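Local coordinates for putative cytosolic protein (Geobacillus zalihae, PDB 6AHX) that probably represses transcription of a copper-responsive operon and releases its DNA when copper binds, at residues R25-I29 and A59-T63. Residues are numbered along the deposited sequence; the frame is centred on the assembly and turned at random.
Sequences RLARI and ALDST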
ATOM      1  N   ARG A  25       5.066  -9.404  -6.020  1.00 31.55           N
ATOM      2  CA  ARG A  25       4.909  -7.949  -5.994  1.00 36.30           C
ATOM      3  C   ARG A  25       4.150  -7.522  -4.722  1.00 33.54           C
ATOM      4  O   ARG A  25       4.591  -6.617  -4.000  1.00 31.61           O
ATOM      5  CB  ARG A  25       4.231  -7.426  -7.246  1.00 38.20           C
ATOM      6  CG  ARG A  25       5.029  -6.279  -7.877  1.00 43.55           C
ATOM      7  CD  ARG A  25       5.203  -4.887  -7.163  1.00 42.91           C
ATOM      8  NE  ARG A  25       4.937  -3.931  -8.282  1.00 51.29           N
ATOM      9  CZ  ARG A  25       5.627  -2.841  -8.690  1.00 50.91           C
ATOM     10  NH1 ARG A  25       6.635  -2.303  -8.023  1.00 51.43           N
ATOM     11  NH2 ARG A  25       5.221  -2.206  -9.793  1.00 57.32           N
ATOM     12  N   LEU A  26       3.065  -8.239  -4.425  1.00 29.50           N
ATOM     13  CA  LEU A  26       2.300  -7.942  -3.255  1.00 30.57           C
ATOM     14  C   LEU A  26       3.137  -8.124  -2.012  1.00 28.98           C
ATOM     15  O   LEU A  26       3.038  -7.315  -1.082  1.00 25.17           O
ATOM     16  CB  LEU A  26       0.996  -8.769  -3.198  1.00 27.89           C
ATOM     17  CG  LEU A  26      -0.103  -8.279  -4.151  1.00 27.57           C
ATOM     18  CD1 LEU A  26      -1.205  -9.341  -4.255  1.00 27.33           C
ATOM     19  CD2 LEU A  26      -0.706  -6.903  -3.812  1.00 26.37           C
ATOM     20  N   ALA A  27       3.981  -9.162  -1.989  1.00 31.53           N
ATOM     21  CA  ALA A  27       4.958  -9.337  -0.873  1.00 30.20           C
ATOM     22  C   ALA A  27       5.999  -8.224  -0.711  1.00 28.51           C
ATOM     23  O   ALA A  27       6.290  -7.800   0.414  1.00 28.90           O
ATOM     24  CB  ALA A  27       5.643 -10.676  -0.924  1.00 30.96           C
ATOM     25  N   ARG A  28       6.480  -7.723  -1.828  1.00 28.99           N
ATOM     26  CA  ARG A  28       7.377  -6.562  -1.871  1.00 33.22           C
ATOM     27  C   ARG A  28       6.732  -5.254  -1.378  1.00 28.48           C
ATOM     28  O   ARG A  28       7.341  -4.506  -0.604  1.00 27.85           O
ATOM     29  CB  ARG A  28       7.925  -6.364  -3.302  1.00 36.07           C
ATOM     30  CG  ARG A  28       9.233  -7.141  -3.491  1.00 46.99           C
ATOM     31  CD  ARG A  28       9.835  -7.245  -4.899  1.00 54.12           C
ATOM     32  NE  ARG A  28       9.340  -6.373  -5.989  1.00 64.85           N
ATOM     33  CZ  ARG A  28       8.725  -6.793  -7.131  1.00 75.76           C
ATOM     34  NH1 ARG A  28       8.434  -8.097  -7.383  1.00 67.39           N
ATOM     35  NH2 ARG A  28       8.374  -5.882  -8.069  1.00 82.93           N
ATOM     36  N   ILE A  29       5.511  -5.011  -1.846  1.00 24.76           N
ATOM     37  CA  ILE A  29       4.749  -3.862  -1.434  1.00 24.50           C
ATOM     38  C   ILE A  29       4.510  -3.968   0.051  1.00 24.78           C
ATOM     39  O   ILE A  29       4.620  -2.991   0.770  1.00 25.23           O
ATOM     40  CB  ILE A  29       3.417  -3.736  -2.186  1.00 24.69           C
ATOM     41  CG1 ILE A  29       3.630  -3.441  -3.655  1.00 24.98           C
ATOM     42  CG2 ILE A  29       2.610  -2.575  -1.592  1.00 26.62           C
ATOM     43  CD1 ILE A  29       2.455  -3.769  -4.482  1.00 24.16           C
ATOM     44  N   ALA A  59       2.952   1.323  -7.253  1.00 20.61           N
ATOM     45  CA  ALA A  59       3.191  -0.102  -7.323  1.00 22.46           C
ATOM     46  C   ALA A  59       1.898  -0.868  -7.224  1.00 23.28           C
ATOM     47  O   ALA A  59       1.681  -1.863  -7.954  1.00 22.79           O
ATOM     48  CB  ALA A  59       4.122  -0.531  -6.201  1.00 24.93           C
ATOM     49  N   LEU A  60       1.024  -0.402  -6.337  1.00 23.16           N
ATOM     50  CA  LEU A  60      -0.299  -1.016  -6.171  1.00 22.69           C
ATOM     51  C   LEU A  60      -1.188  -0.844  -7.434  1.00 21.68           C
ATOM     52  O   LEU A  60      -1.863  -1.761  -7.878  1.00 21.34           O
ATOM     53  CB  LEU A  60      -1.024  -0.464  -4.920  1.00 23.13           C
ATOM     54  CG  LEU A  60      -0.593  -1.016  -3.534  1.00 24.08           C
ATOM     55  CD1 LEU A  60      -1.029  -0.089  -2.411  1.00 24.87           C
ATOM     56  CD2 LEU A  60      -1.098  -2.434  -3.206  1.00 24.44           C
ATOM     57  N   ASP A  61      -1.197   0.342  -7.976  1.00 24.81           N
ATOM     58  CA  ASP A  61      -1.829   0.625  -9.241  1.00 26.64           C
ATOM     59  C   ASP A  61      -1.297  -0.286 -10.354  1.00 25.67           C
ATOM     60  O   ASP A  61      -2.071  -0.890 -11.040  1.00 30.21           O
ATOM     61  CB  ASP A  61      -1.664   2.093  -9.582  1.00 28.50           C
ATOM     62  CG  ASP A  61      -2.351   2.462 -10.898  1.00 36.35           C
ATOM     63  OD1 ASP A  61      -3.560   2.437 -10.967  1.00 34.78           O
ATOM     64  OD2 ASP A  61      -1.681   2.714 -11.906  1.00 44.52           O
ATOM     65  N   SER A  62      -0.001  -0.492 -10.472  1.00 25.64           N
ATOM     66  CA  SER A  62       0.507  -1.404 -11.497  1.00 28.27           C
ATOM     67  C   SER A  62       0.145  -2.842 -11.310  1.00 26.77           C
ATOM     68  O   SER A  62      -0.147  -3.556 -12.262  1.00 28.70           O
ATOM     69  CB  SER A  62       2.012  -1.315 -11.570  1.00 28.18           C
ATOM     70  OG  SER A  62       2.240  -0.004 -12.002  1.00 36.14           O
ATOM     71  N   THR A  63       0.223  -3.271 -10.080  1.00 26.51           N
ATOM     72  CA  THR A  63      -0.212  -4.576  -9.720  1.00 26.09           C
ATOM     73  C   THR A  63      -1.693  -4.841 -10.035  1.00 24.17           C
ATOM     74  O   THR A  63      -1.984  -5.891 -10.506  1.00 24.35           O
ATOM     75  CB  THR A  63       0.108  -4.844  -8.226  1.00 25.99           C
ATOM     76  OG1 THR A  63       1.498  -4.632  -8.051  1.00 25.65           O
ATOM     77  CG2 THR A  63      -0.242  -6.251  -7.852  1.00 25.29           C
TER
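Arg25 and Ile29 of helix 20-41 meet Ala59, Leu60 and Thr63 of helix 46-70 in a mostly apolar antiparallel helix-helix contact near the centre of the chain. The short axes approach to 10.5 Å at 166° between their N-to-C directions, and the register is matched over one turn: the CA atoms of Arg25 and Thr63, like those of Ile29 and Ala59, are 7.2 Å apart. Ile29 supplies the hydrocarbon centre. Its CG1, held beside the backbone N (chi1 -67°), lies 3.9 Å from Ala59 CB, while CD1, at the end of that branch, and CG2 both lie against Leu60 CD2; CD1 also comes to 3.8 Å from Thr63 OG1. Beside it, Leu26 CD2 touches Thr63 CG2. On the partly exposed side the Arg25 chain, bent at chi2 and chi3, reaches across to helix 46-70 and puts one guanidinium face over Ala59 CB, which stands 3.6 Å above the plane and is offset toward the rim. Arg25 NH2 flanks Ser62 CB, and NE passes Thr63 OG1 obliquely without a hydrogen bond. Replacing this arginine with an alanine takes away the group over Ala59 CB and would probably leave Ser62 CB and Thr63 OG1 without the chain that now flanks them. The hydroxyl of Thr63 turns inward to its own helix: OG1 donates to Ala59 O over 2.8 Å, on the opposite face of that carbonyl plane from Thr63 N. Leu26 and Leu60 continue the packing onto Ala40 and Val56 of the second subunit, so this helix pair of the CsoR fold also contributes to the dimer. With no hydrogen bond crossing between the segments, cohesion comes from van der Waals packing, including that of the guanidinium face on a methyl, and the buried threonine hydroxyl is satisfied within its helix.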